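Local coordinates for acid phosphatase (Bacillus anthracis, PDB 2I33) that hydrolyses phosphate monoesters as a class C acid phosphatase of the HAD superfamily, probably with the help of a bound magnesium ion, at the interface of chains A and B. Sequence-based numbering; all coordinates share one arbitrary frame. Chains: chain A/B, Acid phosphatase.

Contact 1: the interface of chains A and B. Residues chain A 246-248; chain B 24, 28, 74, 78-79.
B:Gln28 reads the backbone of A:Lys247 with both ends of its side-chain amide. The carbonyl oxygen OE1 of B:Gln28 accepts the amide hydrogen of A:Lys247 N at 2.8 Å, in a nearly straight bond, and NE2 of the same residue gives a hydrogen to A:Lys247 O, also at 2.8 Å. A:Lys247 O lies practically in the amide plane of B:Gln28 (4° out of it), whereas the A:Lys247 N-H reaches OE1 tilted 32° from the carbonyl plane, which suggests that the two groups are slightly twisted against each other. Glutamine suits this place because one flat group offers an acceptor and a donor side by side, matching the N-H and C=O of a single residue in an extended segment. The side chain of A:Lys247 is incomplete in the model beyond CG; its CB packs against the amide of B:Gln28.

Within chain B, NE2 of B:Gln28 makes a further hydrogen bond to the hydroxyl OG of B:Ser74, at 3.1 Å. This second-shell bond also lies near the amide plane and helps fix the rotation of the amide, with NE2 turned to the carbonyl and OE1 to the N-H.

Van der Waals packing flanks the polar pair. The small methyl of B:Ala78 lets chain A lie close over helix 74-83: B:Ala78 CB is in close contact with the carbonyl oxygen A:Lys247 O, at 3.4 Å. The same methyl makes an apolar contact with A:Leu246 CB. A:Leu246 has CG anti to its carbonyl carbon (chi1 -65°), and its branch CD2 reaches the CB methylene of B:Asp24. Farther along, the CB methylene of A:Ser248 rests over the backbone of B:Met79, 3.9 Å from its CA.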
ATOM      1  N   LEU A 246       9.299  12.583 -11.201  1.00 27.82           N
ATOM      2  CA  LEU A 246       9.684  12.670  -9.796  1.00 28.91           C
ATOM      3  C   LEU A 246       9.625  14.146  -9.381  1.00 28.86           C
ATOM      4  O   LEU A 246       9.936  15.029 -10.171  1.00 30.44           O
ATOM      5  CB  LEU A 246      11.096  12.148  -9.592  1.00 28.48           C
ATOM      6  CG  LEU A 246      11.322  10.663  -9.861  1.00 30.63           C
ATOM      7  CD1 LEU A 246      12.813  10.409  -9.974  1.00 30.72           C
ATOM      8  CD2 LEU A 246      10.723   9.842  -8.773  1.00 32.58           C
ATOM      9  N   LYS A 247       9.200  14.387  -8.150  1.00 29.72           N
ATOM     10  CA  LYS A 247       9.109  15.730  -7.577  1.00 30.65           C
ATOM     11  C   LYS A 247      10.225  15.771  -6.557  1.00 31.00           C
ATOM     12  O   LYS A 247      10.084  15.260  -5.451  1.00 29.89           O
ATOM     13  CB  LYS A 247       7.757  15.956  -6.889  1.00 31.37           C
ATOM     14  CG  LYS A 247       6.533  15.526  -7.699  1.00 32.51           C
ATOM     15  N   SER A 248      11.342  16.364  -6.945  1.00 31.72           N
ATOM     16  CA  SER A 248      12.547  16.299  -6.138  0.50 32.41           C
ATOM     17  C   SER A 248      12.752  17.531  -5.262  1.00 32.84           C
ATOM     18  O   SER A 248      12.409  18.657  -5.632  1.00 33.74           O
ATOM     19  CB  SER A 248      13.770  16.102  -7.036  0.50 32.37           C
ATOM     20  OG  SER A 248      13.799  17.075  -8.057  0.50 32.84           O
TER
ATOM     21  N   ASP B  24       9.513   5.138  -5.723  1.00 25.75           N
ATOM     22  CA  ASP B  24       9.355   6.568  -5.460  1.00 27.19           C
ATOM     23  C   ASP B  24       8.288   7.174  -6.352  1.00 26.56           C
ATOM     24  O   ASP B  24       7.515   8.035  -5.931  1.00 27.10           O
ATOM     25  CB  ASP B  24      10.657   7.324  -5.710  1.00 27.41           C
ATOM     26  CG  ASP B  24      11.742   6.996  -4.704  1.00 26.39           C
ATOM     27  OD1 ASP B  24      11.455   6.317  -3.714  1.00 27.66           O
ATOM     28  OD2 ASP B  24      12.915   7.454  -4.917  1.00 27.34           O
ATOM     29  N   GLN B  28       4.982   9.038  -5.113  1.00 27.90           N
ATOM     30  CA  GLN B  28       4.797  10.472  -5.373  1.00 28.52           C
ATOM     31  C   GLN B  28       3.666  10.799  -6.329  1.00 29.20           C
ATOM     32  O   GLN B  28       3.121  11.922  -6.289  1.00 31.59           O
ATOM     33  CB  GLN B  28       6.057  11.088  -5.959  1.00 28.44           C
ATOM     34  CG  GLN B  28       7.201  11.121  -5.021  1.00 29.02           C
ATOM     35  CD  GLN B  28       8.177  12.204  -5.410  1.00 31.47           C
ATOM     36  OE1 GLN B  28       8.733  12.178  -6.527  1.00 32.32           O
ATOM     37  NE2 GLN B  28       8.386  13.177  -4.511  1.00 31.70           N
ATOM     38  N   SER B  74       8.870  11.959   0.389  1.00 28.03           N
ATOM     39  CA  SER B  74       9.242  11.444  -0.919  1.00 28.66           C
ATOM     40  C   SER B  74      10.072  12.428  -1.782  1.00 28.11           C
ATOM     41  O   SER B  74      10.899  11.973  -2.565  1.00 27.60           O
ATOM     42  CB  SER B  74       8.021  10.902  -1.653  1.00 29.80           C
ATOM     43  OG  SER B  74       7.101  11.929  -1.939  1.00 30.01           O
ATOM     44  N   ALA B  78      13.121  11.192  -4.012  1.00 26.29           N
ATOM     45  CA  ALA B  78      13.208  11.581  -5.421  1.00 26.42           C
ATOM     46  C   ALA B  78      14.544  12.287  -5.722  1.00 26.11           C
ATOM     47  O   ALA B  78      15.225  12.010  -6.729  1.00 26.16           O
ATOM     48  CB  ALA B  78      12.041  12.483  -5.751  1.00 27.13           C
ATOM     49  N   MET B  79      14.939  13.214  -4.853  1.00 25.86           N
ATOM     50  CA  MET B  79      16.229  13.893  -4.986  1.00 26.18           C
ATOM     51  C   MET B  79      17.364  12.867  -5.007  1.00 26.15           C
ATOM     52  O   MET B  79      18.245  12.933  -5.858  1.00 26.26           O
ATOM     53  CB  MET B  79      16.377  14.896  -3.837  1.00 26.19           C
ATOM     54  CG  MET B  79      17.669  15.669  -3.806  1.00 26.53           C
ATOM     55  SD  MET B  79      19.030  14.686  -3.153  1.00 28.78           S
ATOM     56  CE  MET B  79      18.501  14.370  -1.473  1.00 27.88           C
TER

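Contact 2: the interface of chains A and B. Residues chain A 242-243, 246; chain B 18, 21, 24, 78, 81-82.
A:His243 and B:Leu21 meet face to methyl. CD1 of B:Leu21 lies over one face of the A:His243 imidazole, 3.6 Å from the ring centroid and displaced toward the rim, where CE1 is its nearest ring atom. This is a CH-pi contact, and the leucine crosses the histidine at about a right angle. The torsion of B:Leu21, with CG opposite the backbone N (chi1 -171°), directs the forked end toward chain A. The other branch, B:Leu21 CD2, packs on the methylene stem of A:Arg242, 3.6 Å from A:Arg242 CB. A forked leucine suits this spot, since its two methyls serve neighbouring residues of helix 235-244, a flat ring and an aliphatic stem.

A:Leu246 continues the apolar surface after that helix. A:Leu246 CD1 meets CG1 of B:Val81 at 3.8 Å, the two side chains again crossing at about a right angle, while A:Leu246 CB touches CE of B:Lys82 at 3.6 Å.

The polar part comes from the same lysine. Extended beyond CG, B:Lys82 brings its CE beside the backbone carbonyl A:His243 O as well, and carries its terminal amino group to the backbone of chain A, where B:Lys82 NZ donates a hydrogen bond to A:Leu246 O at 3.2 Å. The donor stands well above the carbonyl plane, 51° out of it, so the bond may owe more to electrostatic attraction than to lone-pair alignment. B:Asp18 OD1 lies 4.5 Å from A:His243 NE2, not in contact; if the carboxylate is charged, it could modestly favour a protonated imidazole.

Together these contacts seat the end of helix 235-244 and the loop after it against helices 21-29 and 74-83 of the other subunit, which probably helps hold the phosphatase dimer together.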
ATOM      1  N   ARG A 242       9.834   8.847 -16.549  1.00 26.03           N
ATOM      2  CA  ARG A 242       9.893   8.415 -15.157  1.00 26.41           C
ATOM      3  C   ARG A 242      10.670   9.445 -14.350  1.00 27.24           C
ATOM      4  O   ARG A 242      10.210   9.894 -13.321  1.00 27.79           O
ATOM      5  CB  ARG A 242      10.547   7.045 -15.050  1.00 26.95           C
ATOM      6  CG  ARG A 242       9.710   5.931 -15.610  1.00 26.37           C
ATOM      7  CD  ARG A 242      10.502   4.633 -15.611  1.00 27.62           C
ATOM      8  NE  ARG A 242       9.663   3.486 -15.942  1.00 26.43           N
ATOM      9  CZ  ARG A 242      10.028   2.218 -15.745  1.00 28.90           C
ATOM     10  NH1 ARG A 242      11.216   1.921 -15.227  1.00 29.28           N
ATOM     11  NH2 ARG A 242       9.203   1.239 -16.081  1.00 29.83           N
ATOM     12  N   HIS A 243      11.837   9.840 -14.843  1.00 27.67           N
ATOM     13  CA  HIS A 243      12.632  10.844 -14.131  1.00 28.56           C
ATOM     14  C   HIS A 243      11.948  12.208 -14.027  1.00 28.43           C
ATOM     15  O   HIS A 243      11.979  12.861 -12.978  1.00 28.72           O
ATOM     16  CB  HIS A 243      13.992  10.999 -14.788  1.00 28.65           C
ATOM     17  CG  HIS A 243      14.944   9.905 -14.437  1.00 30.78           C
ATOM     18  ND1 HIS A 243      14.950   8.691 -15.085  1.00 32.09           N
ATOM     19  CD2 HIS A 243      15.910   9.836 -13.492  1.00 33.17           C
ATOM     20  CE1 HIS A 243      15.901   7.929 -14.572  1.00 33.14           C
ATOM     21  NE2 HIS A 243      16.497   8.601 -13.605  1.00 34.53           N
ATOM     22  N   LEU A 246       9.299  12.583 -11.201  1.00 27.82           N
ATOM     23  CA  LEU A 246       9.684  12.670  -9.796  1.00 28.91           C
ATOM     24  C   LEU A 246       9.625  14.146  -9.381  1.00 28.86           C
ATOM     25  O   LEU A 246       9.936  15.029 -10.171  1.00 30.44           O
ATOM     26  CB  LEU A 246      11.096  12.148  -9.592  1.00 28.48           C
ATOM     27  CG  LEU A 246      11.322  10.663  -9.861  1.00 30.63           C
ATOM     28  CD1 LEU A 246      12.813  10.409  -9.974  1.00 30.72           C
ATOM     29  CD2 LEU A 246      10.723   9.842  -8.773  1.00 32.58           C
TER
ATOM     30  N   ASP B  18      18.974   4.037  -8.517  1.00 27.96           N
ATOM     31  CA  ASP B  18      18.083   3.805  -9.656  1.00 27.54           C
ATOM     32  C   ASP B  18      17.039   2.744  -9.335  1.00 26.95           C
ATOM     33  O   ASP B  18      15.928   2.819  -9.806  1.00 27.05           O
ATOM     34  CB  ASP B  18      18.842   3.378 -10.929  1.00 28.32           C
ATOM     35  CG  ASP B  18      19.379   4.553 -11.735  1.00 31.53           C
ATOM     36  OD1 ASP B  18      19.074   5.717 -11.397  1.00 34.70           O
ATOM     37  OD2 ASP B  18      20.100   4.292 -12.729  1.00 34.11           O
ATOM     38  N   LEU B  21      13.581   3.889  -8.182  1.00 25.95           N
ATOM     39  CA  LEU B  21      12.871   4.883  -8.974  1.00 26.96           C
ATOM     40  C   LEU B  21      11.376   4.599  -9.030  1.00 26.76           C
ATOM     41  O   LEU B  21      10.555   5.468  -8.713  1.00 28.41           O
ATOM     42  CB  LEU B  21      13.464   4.989 -10.357  1.00 27.22           C
ATOM     43  CG  LEU B  21      12.950   6.136 -11.201  1.00 29.95           C
ATOM     44  CD1 LEU B  21      14.043   6.516 -12.175  1.00 31.22           C
ATOM     45  CD2 LEU B  21      11.687   5.762 -11.919  1.00 31.76           C
ATOM     46  N   ASP B  24       9.513   5.138  -5.723  1.00 25.75           N
ATOM     47  CA  ASP B  24       9.355   6.568  -5.460  1.00 27.19           C
ATOM     48  C   ASP B  24       8.288   7.174  -6.352  1.00 26.56           C
ATOM     49  O   ASP B  24       7.515   8.035  -5.931  1.00 27.10           O
ATOM     50  CB  ASP B  24      10.657   7.324  -5.710  1.00 27.41           C
ATOM     51  CG  ASP B  24      11.742   6.996  -4.704  1.00 26.39           C
ATOM     52  OD1 ASP B  24      11.455   6.317  -3.714  1.00 27.66           O
ATOM     53  OD2 ASP B  24      12.915   7.454  -4.917  1.00 27.34           O
ATOM     54  N   ALA B  78      13.121  11.192  -4.012  1.00 26.29           N
ATOM     55  CA  ALA B  78      13.208  11.581  -5.421  1.00 26.42           C
ATOM     56  C   ALA B  78      14.544  12.287  -5.722  1.00 26.11           C
ATOM     57  O   ALA B  78      15.225  12.010  -6.729  1.00 26.16           O
ATOM     58  CB  ALA B  78      12.041  12.483  -5.751  1.00 27.13           C
ATOM     59  N   VAL B  81      17.300   9.809  -6.016  1.00 26.90           N
ATOM     60  CA  VAL B  81      17.320   9.155  -7.321  1.00 27.81           C
ATOM     61  C   VAL B  81      17.931  10.079  -8.377  1.00 27.56           C
ATOM     62  O   VAL B  81      18.790   9.673  -9.171  1.00 28.42           O
ATOM     63  CB  VAL B  81      15.903   8.681  -7.710  1.00 28.16           C
ATOM     64  CG1 VAL B  81      15.865   8.221  -9.150  1.00 28.94           C
ATOM     65  CG2 VAL B  81      15.451   7.567  -6.750  1.00 28.60           C
ATOM     66  N   LYS B  82      17.504  11.330  -8.361  1.00 27.33           N
ATOM     67  CA  LYS B  82      17.932  12.287  -9.378  1.00 27.52           C
ATOM     68  C   LYS B  82      19.430  12.582  -9.311  1.00 26.84           C
ATOM     69  O   LYS B  82      20.083  12.764 -10.335  1.00 27.45           O
ATOM     70  CB  LYS B  82      17.149  13.595  -9.256  1.00 28.53           C
ATOM     71  CG  LYS B  82      15.691  13.461  -9.667  1.00 31.46           C
ATOM     72  CD  LYS B  82      15.099  14.788 -10.173  1.00 35.98           C
ATOM     73  CE  LYS B  82      13.620  14.580 -10.489  1.00 38.55           C
ATOM     74  NZ  LYS B  82      12.933  15.750 -11.114  1.00 40.16           N
TER

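Contact 1 and contact 2 adjoin, the centres of their C-alpha atoms lying about 6 Å apart, and they share A:Leu246, B:Asp24 and B:Ala78. In both, the C-terminal segment of chain A lies on helices 21-29 and 74-83 of chain B: contact 2 takes the end of helix 235-244, and contact 1 takes the extended residues that follow. A:Leu246 is the joint between the mainly apolar patch and the backbone-reading one. Because the interface is two-fold symmetric, chain B's tail does the same on chain A, a reciprocal exchange that would suit a stable dimer, although the structure alone does not prove one in solution.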